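Local structure of CytC3 (Streptomyces, 3GJA) at residues N282-V294 and R301-R315. The protein is a nonheme iron halogenase that probably chlorinates an amino acid substrate during natural-product biosynthesis. Numbering follows the deposited sequence.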
loop_
_atom_site.group_PDB
_atom_site.type_symbol
_atom_site.label_atom_id
_atom_site.label_comp_id
_atom_site.label_asym_id
_atom_site.label_seq_id
_atom_site.Cartn_x
_atom_site.Cartn_y
_atom_site.Cartn_z
ATOM N N ASN A 282 -9.325 -12.582 -7.832
ATOM C CA ASN A 282 -10.322 -13.602 -7.526
ATOM C C ASN A 282 -10.494 -13.581 -6.015
ATOM O O ASN A 282 -9.609 -14.004 -5.277
ATOM C CB ASN A 282 -9.868 -14.982 -7.996
ATOM C CG ASN A 282 -10.937 -16.041 -7.790
ATOM O OD1 ASN A 282 -11.177 -16.872 -8.664
ATOM N ND2 ASN A 282 -11.580 -16.017 -6.631
ATOM N N LEU A 283 -11.638 -13.074 -5.563
ATOM C CA LEU A 283 -11.939 -12.942 -4.139
ATOM C C LEU A 283 -12.098 -14.220 -3.331
ATOM O O LEU A 283 -12.163 -14.161 -2.106
ATOM C CB LEU A 283 -13.190 -12.080 -3.947
ATOM C CG LEU A 283 -13.064 -10.550 -4.033
ATOM C CD1 LEU A 283 -11.635 -10.137 -4.343
ATOM C CD2 LEU A 283 -13.999 -10.029 -5.096
ATOM N N GLU A 284 -12.146 -15.365 -3.997
ATOM C CA GLU A 284 -12.314 -16.631 -3.292
ATOM C C GLU A 284 -11.467 -16.727 -2.024
ATOM O O GLU A 284 -11.997 -16.922 -0.930
ATOM C CB GLU A 284 -11.980 -17.803 -4.212
ATOM C CG GLU A 284 -12.335 -19.156 -3.627
ATOM C CD GLU A 284 -11.915 -20.299 -4.528
ATOM O OE1 GLU A 284 -12.294 -20.279 -5.721
ATOM O OE2 GLU A 284 -11.208 -21.217 -4.048
ATOM N N LYS A 285 -10.153 -16.582 -2.160
ATOM C CA LYS A 285 -9.277 -16.672 -0.999
ATOM C C LYS A 285 -8.790 -15.317 -0.495
ATOM O O LYS A 285 -7.824 -15.245 0.263
ATOM C CB LYS A 285 -8.079 -17.562 -1.320
ATOM C CG LYS A 285 -8.467 -18.963 -1.753
ATOM C CD LYS A 285 -7.250 -19.788 -2.129
ATOM C CE LYS A 285 -7.659 -21.128 -2.713
ATOM N NZ LYS A 285 -6.478 -21.901 -3.195
ATOM N N TYR A 286 -9.450 -14.242 -0.911
ATOM C CA TYR A 286 -9.040 -12.924 -0.457
ATOM C C TYR A 286 -9.542 -12.641 0.943
ATOM O O TYR A 286 -10.574 -13.160 1.368
ATOM C CB TYR A 286 -9.566 -11.811 -1.368
ATOM C CG TYR A 286 -9.356 -10.436 -0.755
ATOM C CD1 TYR A 286 -8.113 -9.799 -0.825
ATOM C CD2 TYR A 286 -10.367 -9.818 -0.013
ATOM C CE1 TYR A 286 -7.877 -8.587 -0.168
ATOM C CE2 TYR A 286 -10.142 -8.607 0.652
ATOM C CZ TYR A 286 -8.889 -7.997 0.571
ATOM O OH TYR A 286 -8.646 -6.809 1.245
ATOM N N GLY A 287 -8.808 -11.790 1.648
ATOM C CA GLY A 287 -9.200 -11.393 2.978
ATOM C C GLY A 287 -8.446 -10.142 3.364
ATOM O O GLY A 287 -7.289 -9.976 2.990
ATOM N N ALA A 288 -9.108 -9.243 4.077
ATOM C CA ALA A 288 -8.455 -8.039 4.554
ATOM C C ALA A 288 -7.788 -8.476 5.863
ATOM O O ALA A 288 -8.267 -9.392 6.535
ATOM C CB ALA A 288 -9.480 -6.939 4.814
ATOM N N VAL A 289 -6.681 -7.839 6.218
ATOM C CA VAL A 289 -5.967 -8.201 7.434
ATOM C C VAL A 289 -6.114 -7.150 8.518
ATOM O O VAL A 289 -5.818 -5.973 8.300
ATOM C CB VAL A 289 -4.459 -8.404 7.148
ATOM C CG1 VAL A 289 -3.699 -8.635 8.455
ATOM C CG2 VAL A 289 -4.265 -9.589 6.209
ATOM N N LEU A 290 -6.581 -7.583 9.685
ATOM C CA LEU A 290 -6.745 -6.693 10.829
ATOM C C LEU A 290 -5.356 -6.658 11.464
ATOM O O LEU A 290 -4.918 -7.642 12.056
ATOM C CB LEU A 290 -7.763 -7.284 11.814
ATOM C CG LEU A 290 -8.527 -6.396 12.810
ATOM C CD1 LEU A 290 -8.412 -7.002 14.195
ATOM C CD2 LEU A 290 -8.008 -4.981 12.802
ATOM N N THR A 291 -4.670 -5.528 11.346
ATOM C CA THR A 291 -3.313 -5.405 11.863
ATOM C C THR A 291 -3.210 -4.854 13.276
ATOM O O THR A 291 -2.142 -4.890 13.884
ATOM C CB THR A 291 -2.467 -4.514 10.943
ATOM O OG1 THR A 291 -2.912 -3.153 11.055
ATOM C CG2 THR A 291 -2.608 -4.961 9.501
ATOM N N SER A 292 -4.316 -4.333 13.792
ATOM C CA SER A 292 -4.327 -3.772 15.133
ATOM C C SER A 292 -5.759 -3.528 15.581
ATOM O O SER A 292 -6.676 -3.518 14.762
ATOM C CB SER A 292 -3.550 -2.461 15.149
ATOM O OG SER A 292 -4.035 -1.597 14.144
ATOM N N GLY A 293 -5.949 -3.324 16.880
ATOM C CA GLY A 293 -7.289 -3.095 17.391
ATOM C C GLY A 293 -8.209 -4.293 17.223
ATOM O O GLY A 293 -7.778 -5.441 17.331
ATOM N N VAL A 294 -9.479 -4.026 16.944
ATOM C CA VAL A 294 -10.476 -5.078 16.770
ATOM C C VAL A 294 -11.413 -4.683 15.649
ATOM O O VAL A 294 -11.445 -3.524 15.244
ATOM C CB VAL A 294 -11.352 -5.257 18.029
ATOM C CG1 VAL A 294 -10.524 -5.784 19.192
ATOM C CG2 VAL A 294 -12.006 -3.917 18.385
ATOM N N ARG A 301 -14.346 -9.328 3.994
ATOM C CA ARG A 301 -13.752 -10.655 4.006
ATOM C C ARG A 301 -12.522 -10.416 4.881
ATOM O O ARG A 301 -11.861 -9.384 4.753
ATOM C CB ARG A 301 -13.313 -11.091 2.606
ATOM C CG ARG A 301 -14.447 -11.461 1.654
ATOM C CD ARG A 301 -13.876 -12.162 0.430
ATOM N NE ARG A 301 -14.878 -12.547 -0.559
ATOM C CZ ARG A 301 -15.707 -11.699 -1.158
ATOM N NH1 ARG A 301 -15.663 -10.403 -0.866
ATOM N NH2 ARG A 301 -16.574 -12.149 -2.059
ATOM N N ILE A 302 -12.222 -11.354 5.773
ATOM C CA ILE A 302 -11.097 -11.205 6.692
ATOM C C ILE A 302 -10.191 -12.421 6.660
ATOM O O ILE A 302 -10.661 -13.551 6.558
ATOM C CB ILE A 302 -11.602 -11.001 8.152
ATOM C CG1 ILE A 302 -12.387 -9.689 8.256
ATOM C CG2 ILE A 302 -10.429 -11.011 9.140
ATOM C CD1 ILE A 302 -11.545 -8.430 8.069
ATOM N N ALA A 303 -8.888 -12.177 6.745
ATOM C CA ALA A 303 -7.897 -13.240 6.751
ATOM C C ALA A 303 -7.131 -13.142 8.063
ATOM O O ALA A 303 -6.346 -12.214 8.277
ATOM C CB ALA A 303 -6.945 -13.081 5.572
ATOM N N ARG A 304 -7.377 -14.098 8.949
ATOM C CA ARG A 304 -6.713 -14.123 10.242
ATOM C C ARG A 304 -5.410 -14.897 10.102
ATOM O O ARG A 304 -4.482 -14.707 10.877
ATOM C CB ARG A 304 -7.626 -14.795 11.281
ATOM C CG ARG A 304 -6.974 -15.110 12.631
ATOM C CD ARG A 304 -6.904 -13.915 13.571
ATOM N NE ARG A 304 -6.155 -14.259 14.780
ATOM C CZ ARG A 304 -6.113 -13.522 15.889
ATOM N NH1 ARG A 304 -6.781 -12.378 15.964
ATOM N NH2 ARG A 304 -5.394 -13.929 16.928
ATOM N N THR A 305 -5.344 -15.759 9.091
ATOM C CA THR A 305 -4.162 -16.578 8.859
ATOM C C THR A 305 -3.748 -16.549 7.398
ATOM O O THR A 305 -4.598 -16.584 6.506
ATOM C CB THR A 305 -4.427 -18.041 9.264
ATOM O OG1 THR A 305 -4.781 -18.089 10.652
ATOM C CG2 THR A 305 -3.184 -18.902 9.032
ATOM N N SER A 306 -2.439 -16.492 7.158
ATOM C CA SER A 306 -1.923 -16.456 5.798
ATOM C C SER A 306 -2.038 -17.834 5.179
ATOM O O SER A 306 -2.198 -18.838 5.878
ATOM C CB SER A 306 -0.454 -16.032 5.782
ATOM O OG SER A 306 0.404 -17.161 5.799
ATOM N N GLN A 307 -1.936 -17.870 3.857
ATOM C CA GLN A 307 -2.024 -19.099 3.101
ATOM C C GLN A 307 -0.909 -20.066 3.494
ATOM O O GLN A 307 -0.890 -21.210 3.048
ATOM C CB GLN A 307 -1.925 -18.773 1.621
ATOM C CG GLN A 307 -2.722 -19.675 0.732
ATOM C CD GLN A 307 -4.217 -19.486 0.899
ATOM O OE1 GLN A 307 -5.002 -20.128 0.211
ATOM N NE2 GLN A 307 -4.619 -18.604 1.811
ATOM N N ARG A 308 0.031 -19.601 4.312
ATOM C CA ARG A 308 1.134 -20.450 4.754
ATOM C C ARG A 308 1.129 -20.646 6.258
ATOM O O ARG A 308 2.138 -21.041 6.842
ATOM C CB ARG A 308 2.489 -19.870 4.335
ATOM C CG ARG A 308 3.050 -20.475 3.060
ATOM C CD ARG A 308 4.515 -20.089 2.844
ATOM N NE ARG A 308 5.038 -20.711 1.633
ATOM C CZ ARG A 308 4.764 -20.297 0.401
ATOM N NH1 ARG A 308 3.976 -19.249 0.209
ATOM N NH2 ARG A 308 5.259 -20.944 -0.642
ATOM N N GLY A 309 -0.001 -20.358 6.887
ATOM C CA GLY A 309 -0.102 -20.537 8.320
ATOM C C GLY A 309 0.442 -19.394 9.150
ATOM O O GLY A 309 0.522 -19.500 10.375
ATOM N N TYR A 310 0.829 -18.300 8.506
ATOM C CA TYR A 310 1.335 -17.169 9.266
ATOM C C TYR A 310 0.114 -16.530 9.922
ATOM O O TYR A 310 -0.823 -16.106 9.247
ATOM C CB TYR A 310 2.061 -16.179 8.349
ATOM C CG TYR A 310 2.660 -15.001 9.086
ATOM C CD1 TYR A 310 1.849 -13.981 9.576
ATOM C CD2 TYR A 310 4.040 -14.914 9.305
ATOM C CE1 TYR A 310 2.389 -12.901 10.268
ATOM C CE2 TYR A 310 4.590 -13.837 9.999
ATOM C CZ TYR A 310 3.759 -12.838 10.478
ATOM O OH TYR A 310 4.279 -11.777 11.181
ATOM N N GLU A 311 0.129 -16.486 11.248
ATOM C CA GLU A 311 -0.976 -15.945 12.021
ATOM C C GLU A 311 -0.883 -14.441 12.188
ATOM O O GLU A 311 0.147 -13.924 12.610
ATOM C CB GLU A 311 -0.996 -16.615 13.395
ATOM C CG GLU A 311 -2.236 -16.356 14.217
ATOM C CD GLU A 311 -3.494 -16.851 13.533
ATOM O OE1 GLU A 311 -3.477 -17.984 12.996
ATOM O OE2 GLU A 311 -4.500 -16.108 13.542
ATOM N N PHE A 312 -1.966 -13.740 11.859
ATOM C CA PHE A 312 -2.010 -12.286 11.993
ATOM C C PHE A 312 -2.660 -11.944 13.327
ATOM O O PHE A 312 -3.883 -12.023 13.467
ATOM C CB PHE A 312 -2.832 -11.660 10.866
ATOM C CG PHE A 312 -2.227 -11.824 9.500
ATOM C CD1 PHE A 312 -1.045 -11.165 9.161
ATOM C CD2 PHE A 312 -2.840 -12.635 8.551
ATOM C CE1 PHE A 312 -0.481 -11.312 7.893
ATOM C CE2 PHE A 312 -2.286 -12.790 7.282
ATOM C CZ PHE A 312 -1.103 -12.126 6.951
ATOM N N VAL A 313 -1.848 -11.567 14.306
ATOM C CA VAL A 313 -2.372 -11.225 15.618
ATOM C C VAL A 313 -2.390 -9.713 15.776
ATOM O O VAL A 313 -1.344 -9.076 15.855
ATOM C CB VAL A 313 -1.525 -11.881 16.740
ATOM C CG1 VAL A 313 -2.198 -11.684 18.092
ATOM C CG2 VAL A 313 -1.361 -13.366 16.452
ATOM N N PRO A 314 -3.589 -9.116 15.824
ATOM C CA PRO A 314 -3.733 -7.666 15.967
ATOM C C PRO A 314 -2.890 -7.074 17.081
ATOM O O PRO A 314 -2.906 -7.555 18.209
ATOM C CB PRO A 314 -5.228 -7.490 16.212
ATOM C CG PRO A 314 -5.824 -8.619 15.444
ATOM C CD PRO A 314 -4.909 -9.772 15.780
ATOM N N ARG A 315 -2.153 -6.024 16.751
ATOM C CA ARG A 315 -1.302 -5.334 17.707
ATOM C C ARG A 315 -2.132 -4.375 18.567
ATOM O O ARG A 315 -3.103 -3.790 18.097
ATOM C CB ARG A 315 -0.224 -4.564 16.946
ATOM C CG ARG A 315 0.626 -3.616 17.771
ATOM C CD ARG A 315 1.697 -2.988 16.875
ATOM N NE ARG A 315 2.423 -1.903 17.529
ATOM C CZ ARG A 315 3.418 -2.070 18.391
ATOM N NH1 ARG A 315 3.828 -3.289 18.717
ATOM N NH2 ARG A 315 4.003 -1.008 18.931
HETATM O O HOH W 1 -5.698 -10.203 12.564
HETATM O O HOH W 2 -7.077 -10.535 10.129
#
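The Arg301 side chain passes across Leu283 at about a right angle, a worked example of a long side chain that meets a different partner at each step. CG lies anti to the carbonyl carbon (chi1 -73°), and the chain then stays extended to NE. Arg301 CB sits 3.6 Å from Tyr286 O and obliquely meets the Tyr286 ring at CD2. CD passes Tyr286 O again, and Arg301 NE comes to 3.5 Å from Leu283 O. At the tip, Leu283 CB covers one face of the guanidinium, off-centre and 3.8 Å from Arg301 CZ, while NH1 nears Leu283 CG and NH2 donates to Thr271 O. Replacing the residue by an alanine is likely to leave Thr271 O without this donor and Leu283 CB without the flat group packed against it.

Ala288 N donates to Arg301 O (2.8 Å) from above the carbonyl plane, and Ala288 O receives Ala303 N (2.9 Å), the pattern of a single parallel bridge. Strand 289-290 is one of the two outermost strands of the six-stranded antiparallel sheet, consistent with the cupin-type barrel of the phytanoyl-CoA dioxygenase family: Val289 and Thr291 bond to strand 98-108, and residues 301-315 flank its other side. There the partner chain loops away from Arg304 to Glu311, and water replaces direct pairing. One water links Leu290 N to Ala303 O; another donates to both Leu290 O and Phe312 O.

Val289 packs on Phe312 through a CH-pi contact: Val289 CG1, anti to the backbone N, lies over the Phe312 ring, 3.9 Å from the centroid and 23° off the normal, opposite the face met by Tyr310 CD1. A second bridge follows at Ser292, where Arg315 N donates to Thr291 O and Arg315 O receives Gly293 N at 3.1 Å, while the Arg315 side chain leads away from 282-294 to a salt bridge of its NE with Asp88.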